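PDB 5T87: CdiI immunity protein from Cupriavidus taiwanensis, which probably protects its own cell by binding and neutralising the partner CdiA toxin of a contact-dependent growth inhibition system. Local coordinates for residues P8-N13 with A36-D41; L65-V70 with S100-A105; H72-I77 with D107-F112. One frame throughout, in Å; residues are numbered along the deposited sequence.

Interaction 1: residues P8-N13 with A36-D41; sequences PARIPN and AYYEDD
Residues P8-N13, extended from P8 to P12, run past the last turn of helix 25-38 and the bend that follows it, with the CA atoms of R10 and Y38 6.9 Å apart. The segment belongs to the loop between strand 4-5 and helix 16-22, packed on the C-terminal end of helix 25-38 at the surface of a mostly helical fold. At one end the P8 ring sits over a face of Y37, a CH-pi contact in which CG lies 3.8 Å from the ring centroid and 15° off its normal. Both residues also pack on H46 of the CdiA toxin chain, so this end borders the interface of the complex. Y38 points CG away from its carbonyl carbon (chi1 -47°), which carries the ring along the loop until OH donates to P8 O at 2.6 Å, approaching in the carbonyl plane. CB of Y37 lies over the centre of one Y38 face, backing the ring from within its own helix. R10, deposited in two conformers of which one is described, runs past Y38 in the opposite sense, and the edge of its guanidinium meets Y38 CB, 3.9 Å from NH1. Bent at chi2, R10 then forms a salt bridge from NH1 to E39 OE2 at 2.7 Å. E39 is buried and likewise bent at chi2, and its two oxygens divide the partners. N13 ND2 donates to OE1 at 2.8 Å, with an N-H...O angle of 142°, coming from above the carboxylate plane. This grip probably keeps the carboxylate ionised. A water completes the cluster, accepting from R10 NH2 at 2.7 Å and donating to E39 OE1 at 3.1 Å.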
loop_
_atom_site.group_PDB
_atom_site.type_symbol
_atom_site.label_atom_id
_atom_site.label_comp_id
_atom_site.label_asym_id
_atom_site.label_seq_id
_atom_site.Cartn_x
_atom_site.Cartn_y
_atom_site.Cartn_z
ATOM N N PRO A 8 0.952 -10.254 3.960
ATOM C CA PRO A 8 -0.266 -10.793 3.361
ATOM C C PRO A 8 -0.217 -12.273 2.963
ATOM O O PRO A 8 0.726 -12.705 2.302
ATOM C CB PRO A 8 -0.438 -9.946 2.103
ATOM C CG PRO A 8 0.269 -8.674 2.385
ATOM C CD PRO A 8 1.361 -8.976 3.346
ATOM N N ALA A 9 -1.243 -13.025 3.365
ATOM C CA ALA A 9 -1.440 -14.403 2.912
ATOM C C ALA A 9 -1.909 -14.411 1.467
ATOM O O ALA A 9 -2.565 -13.474 1.024
ATOM C CB ALA A 9 -2.480 -15.101 3.776
ATOM N N ARG A 10 -1.559 -15.469 0.736
ATOM C CA ARG A 10 -2.040 -15.679 -0.630
ATOM C C ARG A 10 -3.400 -16.379 -0.602
ATOM O O ARG A 10 -3.490 -17.549 -0.228
ATOM C CB ARG A 10 -1.031 -16.509 -1.440
ATOM C CG ARG A 10 -1.631 -17.283 -2.615
ATOM C CD ARG A 10 -1.987 -16.402 -3.809
ATOM N NE ARG A 10 -2.704 -17.145 -4.846
ATOM C CZ ARG A 10 -2.940 -16.682 -6.068
ATOM N NH1 ARG A 10 -2.506 -15.480 -6.411
ATOM N NH2 ARG A 10 -3.606 -17.422 -6.945
ATOM N N ILE A 11 -4.447 -15.651 -0.993
ATOM C CA ILE A 11 -5.788 -16.218 -1.185
ATOM C C ILE A 11 -5.949 -16.627 -2.650
ATOM O O ILE A 11 -5.709 -15.802 -3.554
ATOM C CB ILE A 11 -6.895 -15.223 -0.817
ATOM C CG1 ILE A 11 -6.858 -14.935 0.692
ATOM C CG2 ILE A 11 -8.270 -15.775 -1.202
ATOM C CD1 ILE A 11 -7.526 -13.631 1.086
ATOM N N PRO A 12 -6.369 -17.891 -2.899
ATOM C CA PRO A 12 -6.517 -18.321 -4.284
ATOM C C PRO A 12 -7.473 -17.418 -5.045
ATOM O O PRO A 12 -8.467 -16.949 -4.477
ATOM C CB PRO A 12 -7.105 -19.729 -4.163
ATOM C CG PRO A 12 -6.672 -20.199 -2.836
ATOM C CD PRO A 12 -6.717 -18.980 -1.967
ATOM N N ASN A 13 -7.147 -17.182 -6.313
ATOM C CA ASN A 13 -7.935 -16.329 -7.197
ATOM C C ASN A 13 -9.432 -16.687 -7.157
ATOM O O ASN A 13 -10.290 -15.822 -6.975
ATOM C CB ASN A 13 -7.380 -16.458 -8.620
ATOM C CG ASN A 13 -7.897 -15.382 -9.564
ATOM O OD1 ASN A 13 -9.083 -15.365 -9.929
ATOM N ND2 ASN A 13 -6.997 -14.496 -10.001
ATOM N N ALA A 36 -3.176 -7.204 -4.202
ATOM C CA ALA A 36 -2.112 -6.216 -4.332
ATOM C C ALA A 36 -0.746 -6.865 -4.499
ATOM O O ALA A 36 0.014 -6.433 -5.354
ATOM C CB ALA A 36 -2.099 -5.272 -3.152
ATOM N N TYR A 37 -0.470 -7.920 -3.725
ATOM C CA TYR A 37 0.870 -8.523 -3.651
ATOM C C TYR A 37 1.113 -9.660 -4.630
ATOM O O TYR A 37 2.257 -9.874 -5.027
ATOM C CB TYR A 37 1.184 -9.038 -2.211
ATOM C CG TYR A 37 1.764 -8.012 -1.252
ATOM C CD1 TYR A 37 1.297 -6.702 -1.250
ATOM C CD2 TYR A 37 2.751 -8.365 -0.308
ATOM C CE1 TYR A 37 1.805 -5.760 -0.373
ATOM C CE2 TYR A 37 3.256 -7.422 0.597
ATOM C CZ TYR A 37 2.777 -6.112 0.550
ATOM O OH TYR A 37 3.226 -5.099 1.367
ATOM N N TYR A 38 0.067 -10.402 -4.992
ATOM C CA TYR A 38 0.232 -11.662 -5.749
ATOM C C TYR A 38 -0.459 -11.798 -7.121
ATOM O O TYR A 38 -0.028 -12.646 -7.887
ATOM C CB TYR A 38 -0.150 -12.855 -4.859
ATOM C CG TYR A 38 0.485 -12.768 -3.488
ATOM C CD1 TYR A 38 1.876 -12.757 -3.349
ATOM C CD2 TYR A 38 -0.290 -12.659 -2.334
ATOM C CE1 TYR A 38 2.475 -12.651 -2.104
ATOM C CE2 TYR A 38 0.299 -12.551 -1.083
ATOM C CZ TYR A 38 1.684 -12.546 -0.967
ATOM O OH TYR A 38 2.291 -12.444 0.283
ATOM N N GLU A 39 -1.492 -11.016 -7.447
ATOM C CA GLU A 39 -2.151 -11.150 -8.777
ATOM C C GLU A 39 -1.435 -10.308 -9.832
ATOM O O GLU A 39 -0.987 -9.191 -9.553
ATOM C CB GLU A 39 -3.649 -10.811 -8.745
ATOM C CG GLU A 39 -4.490 -11.682 -7.788
ATOM C CD GLU A 39 -4.558 -13.170 -8.173
ATOM O OE1 GLU A 39 -4.518 -13.469 -9.397
ATOM O OE2 GLU A 39 -4.664 -14.037 -7.251
ATOM N N ASP A 40 -1.310 -10.864 -11.034
ATOM C CA ASP A 40 -0.552 -10.226 -12.118
ATOM C C ASP A 40 -1.396 -9.627 -13.221
ATOM O O ASP A 40 -0.866 -8.940 -14.071
ATOM C CB ASP A 40 0.429 -11.239 -12.735
ATOM C CG ASP A 40 1.627 -11.512 -11.836
ATOM O OD1 ASP A 40 1.868 -10.699 -10.916
ATOM O OD2 ASP A 40 2.333 -12.530 -12.048
ATOM N N ASP A 41 -2.692 -9.899 -13.210
ATOM C CA ASP A 41 -3.617 -9.471 -14.253
ATOM C C ASP A 41 -4.195 -8.110 -13.832
ATOM O O ASP A 41 -5.221 -8.045 -13.140
ATOM C CB ASP A 41 -4.706 -10.543 -14.403
ATOM C CG ASP A 41 -5.726 -10.229 -15.477
ATOM O OD1 ASP A 41 -5.949 -9.058 -15.875
ATOM O OD2 ASP A 41 -6.358 -11.202 -15.930
HETATM O O HOH W 1 -3.093 -16.232 -9.309
#

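Interaction 2: residues L65-V70 with S100-A105; sequences LAVTCV and SAASDA
V67 lays its CG1 methyl directly over the backbone between A101 and A102, 3.4 Å from A102 N and 3.5 Å from A101 C. The methyl gets there because CG1 stands anti to the backbone N (chi1 169°), on a side chain whose CB already faces the neighbouring helix. The methyls of A101 and A105, one helical turn apart, flank it, with A101 CB at 3.9 Å and A105 CB at 4.0 Å from CG1; that of A102 is slightly farther off. A105 CB also rests against the V67 carbonyl, 3.7 Å from its O. Beside V67, T68 turns OG1 anti to its carbonyl carbon, and that oxygen lies 3.4 Å from A101 CB. The close spacing extends to the backbone, where the CA atoms of T68 and A101 are 5.4 Å apart. Helices 60-76 and 96-114 run nearly parallel here, at 5° with axes 8.1 Å apart, consistent with an alpha-solenoid-like stacking of helices. Helix 82-91 closes one flank, with L89 touching both V67 and A105. On the toxin-facing flank, S100 and D104 hydrogen-bond to the CdiA chain. No hydrogen bond joins the two segments, so the contact rests on van der Waals packing, and the short alanine side chains leave the valine methyl close to the opposing backbone.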
loop_
_atom_site.group_PDB
_atom_site.type_symbol
_atom_site.label_atom_id
_atom_site.label_comp_id
_atom_site.label_asym_id
_atom_site.label_seq_id
_atom_site.Cartn_x
_atom_site.Cartn_y
_atom_site.Cartn_z
ATOM N N LEU A 65 -7.812 1.327 2.122
ATOM C CA LEU A 65 -6.873 0.231 1.905
ATOM C C LEU A 65 -6.840 -0.210 0.423
ATOM O O LEU A 65 -5.766 -0.449 -0.164
ATOM C CB LEU A 65 -7.213 -0.958 2.812
ATOM C CG LEU A 65 -6.364 -2.216 2.578
ATOM C CD1 LEU A 65 -4.900 -1.909 2.790
ATOM C CD2 LEU A 65 -6.806 -3.375 3.447
ATOM N N ALA A 66 -8.027 -0.313 -0.168
ATOM C CA ALA A 66 -8.160 -0.689 -1.583
ATOM C C ALA A 66 -7.402 0.267 -2.504
ATOM O O ALA A 66 -6.744 -0.172 -3.457
ATOM C CB ALA A 66 -9.629 -0.759 -1.973
ATOM N N VAL A 67 -7.470 1.563 -2.203
ATOM C CA VAL A 67 -6.685 2.551 -2.944
ATOM C C VAL A 67 -5.193 2.299 -2.774
ATOM O O VAL A 67 -4.470 2.239 -3.731
ATOM C CB VAL A 67 -7.018 3.976 -2.491
ATOM C CG1 VAL A 67 -6.030 4.993 -3.062
ATOM C CG2 VAL A 67 -8.435 4.333 -2.904
ATOM N N THR A 68 -4.748 2.141 -1.535
ATOM C CA THR A 68 -3.360 1.798 -1.246
ATOM C C THR A 68 -2.943 0.545 -2.022
ATOM O O THR A 68 -1.859 0.505 -2.600
ATOM C CB THR A 68 -3.150 1.654 0.287
ATOM O OG1 THR A 68 -3.098 2.962 0.864
ATOM C CG2 THR A 68 -1.862 0.914 0.645
ATOM N N CYS A 69 -3.820 -0.450 -2.060
ATOM C CA CYS A 69 -3.593 -1.649 -2.868
ATOM C C CYS A 69 -3.450 -1.368 -4.367
ATOM O O CYS A 69 -2.655 -2.024 -5.047
ATOM C CB CYS A 69 -4.705 -2.670 -2.640
ATOM S SG CYS A 69 -4.517 -3.514 -1.067
ATOM N N VAL A 70 -4.202 -0.397 -4.877
ATOM C CA VAL A 70 -4.040 0.022 -6.285
ATOM C C VAL A 70 -2.626 0.582 -6.482
ATOM O O VAL A 70 -1.989 0.337 -7.521
ATOM C CB VAL A 70 -5.152 1.011 -6.740
ATOM C CG1 VAL A 70 -4.840 1.656 -8.090
ATOM C CG2 VAL A 70 -6.496 0.291 -6.813
ATOM N N SER A 100 -6.002 10.621 1.375
ATOM C CA SER A 100 -4.647 10.414 1.857
ATOM C C SER A 100 -3.939 9.209 1.175
ATOM O O SER A 100 -2.783 9.311 0.734
ATOM C CB SER A 100 -4.680 10.284 3.383
ATOM O OG SER A 100 -3.538 9.613 3.853
ATOM N N ALA A 101 -4.638 8.083 1.094
ATOM C CA ALA A 101 -4.135 6.898 0.402
ATOM C C ALA A 101 -4.025 7.123 -1.117
ATOM O O ALA A 101 -3.144 6.547 -1.766
ATOM C CB ALA A 101 -5.039 5.704 0.672
ATOM N N ALA A 102 -4.940 7.920 -1.680
ATOM C CA ALA A 102 -4.871 8.310 -3.101
ATOM C C ALA A 102 -3.559 9.013 -3.406
ATOM O O ALA A 102 -2.873 8.649 -4.350
ATOM C CB ALA A 102 -6.049 9.198 -3.493
ATOM N N SER A 103 -3.206 9.992 -2.578
ATOM C CA SER A 103 -1.936 10.702 -2.690
ATOM C C SER A 103 -0.722 9.762 -2.668
ATOM O O SER A 103 0.174 9.905 -3.483
ATOM C CB SER A 103 -1.819 11.729 -1.562
ATOM O OG SER A 103 -0.636 12.490 -1.690
ATOM N N ASP A 104 -0.700 8.804 -1.747
ATOM C CA ASP A 104 0.417 7.855 -1.632
ATOM C C ASP A 104 0.406 6.797 -2.740
ATOM O O ASP A 104 1.455 6.260 -3.102
ATOM C CB ASP A 104 0.397 7.136 -0.280
ATOM C CG ASP A 104 0.575 8.078 0.908
ATOM O OD1 ASP A 104 1.004 9.245 0.735
ATOM O OD2 ASP A 104 0.290 7.626 2.038
ATOM N N ALA A 105 -0.777 6.462 -3.249
ATOM C CA ALA A 105 -0.882 5.545 -4.379
ATOM C C ALA A 105 -0.329 6.224 -5.646
ATOM O O ALA A 105 0.348 5.600 -6.468
ATOM C CB ALA A 105 -2.322 5.113 -4.572
#

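Interaction 3: residues H72-I77 with D107-F112; sequences HLARRI and DDLRIF
R75, F112 and A74 lose the most surface to this contact, and the first two form its centre. The R75 chain leaves the backbone with CG anti to N and lies side by side with the F112 ring, both pointing the same way. CG stands over the middle of one ring face, 3.5 Å from the centroid and only 7° off the normal, a clear CH-pi contact. CD continues over the rim, 3.5 Å from F112 CE2; the chain then bends at chi3 (64°), and the guanidinium plane ends up 67° from the ring. The aliphatic shaft, not the charged head, therefore covers the phenyl group; I111 CG2 backs the opposite face. The CA atoms of R75 and F112 are 5.2 Å apart, the closest pair of the register. A74 CB adds the second apolar touch, meeting L109 CD1 at 3.7 Å, with L80 of the connecting loop packed against both residues. D108 points its CB at helix 60-76; its OD2 is 4.4 Å from H72 ND1 and 5.1 Å from R75 NE, not in contact with either, while OD1 makes salt bridges to R50 and R23 of the CdiA toxin chain. H72 NE2 is hydrogen-bonded to H46 of that chain, and R75 and F112 also touch its H48 and D54. The segments thus meet through hydrocarbon, without a mutual hydrogen bond, whereas D108 and H72 spend polar atoms on the toxin, whose arginines probably hold the D108 carboxylate ionised.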
loop_
_atom_site.group_PDB
_atom_site.type_symbol
_atom_site.label_atom_id
_atom_site.label_comp_id
_atom_site.label_asym_id
_atom_site.label_seq_id
_atom_site.Cartn_x
_atom_site.Cartn_y
_atom_site.Cartn_z
ATOM N N HIS A 72 -0.052 -0.484 -4.843
ATOM C CA HIS A 72 0.823 -1.648 -4.866
ATOM C C HIS A 72 0.841 -2.302 -6.222
ATOM O O HIS A 72 1.919 -2.656 -6.712
ATOM C CB HIS A 72 0.422 -2.679 -3.811
ATOM C CG HIS A 72 0.576 -2.187 -2.416
ATOM N ND1 HIS A 72 1.649 -1.424 -2.014
ATOM C CD2 HIS A 72 -0.208 -2.339 -1.326
ATOM C CE1 HIS A 72 1.526 -1.130 -0.733
ATOM N NE2 HIS A 72 0.403 -1.668 -0.294
ATOM N N LEU A 73 -0.331 -2.473 -6.828
ATOM C CA LEU A 73 -0.390 -3.006 -8.192
ATOM C C LEU A 73 0.463 -2.196 -9.141
ATOM O O LEU A 73 1.251 -2.755 -9.890
ATOM C CB LEU A 73 -1.800 -3.004 -8.728
ATOM C CG LEU A 73 -2.737 -4.096 -8.263
ATOM C CD1 LEU A 73 -4.019 -4.006 -9.084
ATOM C CD2 LEU A 73 -2.094 -5.461 -8.433
ATOM N N ALA A 74 0.302 -0.879 -9.087
ATOM C CA ALA A 74 1.042 0.046 -9.944
ATOM C C ALA A 74 2.556 -0.113 -9.799
ATOM O O ALA A 74 3.287 -0.110 -10.792
ATOM C CB ALA A 74 0.650 1.480 -9.627
ATOM N N ARG A 75 3.002 -0.231 -8.556
ATOM C CA ARG A 75 4.392 -0.520 -8.247
ATOM C C ARG A 75 4.899 -1.806 -8.924
ATOM O O ARG A 75 6.027 -1.844 -9.417
ATOM C CB ARG A 75 4.580 -0.593 -6.716
ATOM C CG ARG A 75 5.899 -1.193 -6.258
ATOM C CD ARG A 75 6.170 -0.925 -4.787
ATOM N NE ARG A 75 5.216 -1.544 -3.852
ATOM C CZ ARG A 75 5.134 -2.847 -3.563
ATOM N NH1 ARG A 75 5.924 -3.737 -4.163
ATOM N NH2 ARG A 75 4.237 -3.269 -2.678
ATOM N N ARG A 76 4.060 -2.839 -8.949
ATOM C CA ARG A 76 4.501 -4.181 -9.313
ATOM C C ARG A 76 4.354 -4.547 -10.769
ATOM O O ARG A 76 5.176 -5.299 -11.276
ATOM C CB ARG A 76 3.761 -5.234 -8.486
ATOM C CG ARG A 76 4.199 -5.312 -7.026
ATOM C CD ARG A 76 3.818 -6.650 -6.405
ATOM N NE ARG A 76 2.429 -6.995 -6.698
ATOM C CZ ARG A 76 1.997 -7.932 -7.545
ATOM N NH1 ARG A 76 2.842 -8.713 -8.216
ATOM N NH2 ARG A 76 0.688 -8.099 -7.699
ATOM N N ILE A 77 3.329 -4.020 -11.441
ATOM C CA ILE A 77 2.878 -4.544 -12.754
ATOM C C ILE A 77 3.255 -3.664 -13.969
ATOM O O ILE A 77 2.722 -2.564 -14.126
ATOM C CB ILE A 77 1.352 -4.824 -12.694
ATOM C CG1 ILE A 77 1.104 -5.953 -11.678
ATOM C CG2 ILE A 77 0.790 -5.172 -14.074
ATOM C CD1 ILE A 77 -0.312 -6.464 -11.619
ATOM N N ASP A 107 1.974 8.683 -5.583
ATOM C CA ASP A 107 3.423 8.578 -5.355
ATOM C C ASP A 107 3.951 7.268 -5.942
ATOM O O ASP A 107 4.961 7.272 -6.629
ATOM C CB ASP A 107 3.774 8.644 -3.851
ATOM C CG ASP A 107 3.741 10.070 -3.280
ATOM O OD1 ASP A 107 3.382 11.012 -4.021
ATOM O OD2 ASP A 107 4.083 10.247 -2.078
ATOM N N ASP A 108 3.249 6.164 -5.676
ATOM C CA ASP A 108 3.647 4.845 -6.174
ATOM C C ASP A 108 3.604 4.786 -7.700
ATOM O O ASP A 108 4.529 4.266 -8.330
ATOM C CB ASP A 108 2.792 3.719 -5.540
ATOM C CG ASP A 108 3.008 3.582 -4.020
ATOM O OD1 ASP A 108 3.822 4.352 -3.448
ATOM O OD2 ASP A 108 2.375 2.695 -3.396
ATOM N N LEU A 109 2.551 5.352 -8.285
ATOM C CA LEU A 109 2.400 5.394 -9.741
ATOM C C LEU A 109 3.519 6.191 -10.406
ATOM O O LEU A 109 4.196 5.687 -11.306
ATOM C CB LEU A 109 1.049 5.997 -10.131
ATOM C CG LEU A 109 0.627 5.848 -11.597
ATOM C CD1 LEU A 109 0.519 4.381 -11.988
ATOM C CD2 LEU A 109 -0.689 6.571 -11.869
ATOM N N ARG A 110 3.725 7.412 -9.922
ATOM C CA ARG A 110 4.697 8.336 -10.508
ATOM C C ARG A 110 6.146 7.811 -10.441
ATOM O O ARG A 110 6.942 8.051 -11.352
ATOM C CB ARG A 110 4.603 9.713 -9.831
ATOM C CG ARG A 110 3.232 10.400 -9.918
ATOM C CD ARG A 110 3.029 11.165 -11.218
ATOM N NE ARG A 110 1.625 11.506 -11.518
ATOM C CZ ARG A 110 0.910 12.485 -10.943
ATOM N NH1 ARG A 110 -0.351 12.699 -11.337
ATOM N NH2 ARG A 110 1.430 13.243 -9.967
ATOM N N ILE A 111 6.479 7.092 -9.372
ATOM C CA ILE A 111 7.833 6.582 -9.166
ATOM C C ILE A 111 8.075 5.371 -10.066
ATOM O O ILE A 111 8.992 5.368 -10.893
ATOM C CB ILE A 111 8.067 6.187 -7.681
ATOM C CG1 ILE A 111 8.140 7.434 -6.776
ATOM C CG2 ILE A 111 9.305 5.309 -7.523
ATOM C CD1 ILE A 111 9.478 8.152 -6.753
ATOM N N PHE A 112 7.256 4.343 -9.883
ATOM C CA PHE A 112 7.492 3.052 -10.516
ATOM C C PHE A 112 7.103 3.000 -11.980
ATOM O O PHE A 112 7.572 2.121 -12.694
ATOM C CB PHE A 112 6.785 1.931 -9.736
ATOM C CG PHE A 112 7.471 1.596 -8.457
ATOM C CD1 PHE A 112 8.539 0.712 -8.448
ATOM C CD2 PHE A 112 7.089 2.199 -7.270
ATOM C CE1 PHE A 112 9.211 0.420 -7.269
ATOM C CE2 PHE A 112 7.756 1.913 -6.088
ATOM C CZ PHE A 112 8.822 1.024 -6.087
#

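From the N terminus, interaction 1 comes first: the end of helix 25-38 returns to the loop after strand 4-5, closing a loop that contains helix 16-22 and most of helix 25-38. Interactions 2 and 3 follow in series with it and cross each other, since their segments alternate along two shared helices, 60-76 and 96-114, each pair enclosing helix 82-91. Their centres lie about 11 Å apart, and they join successive turns of the same two helices. Interaction 1 meets both: A36 CB packs on C69 SG, and R76 probably hydrogen-bonds to the carbonyls of A36 and E39, tying the end of helix 25-38 to helix 60-76.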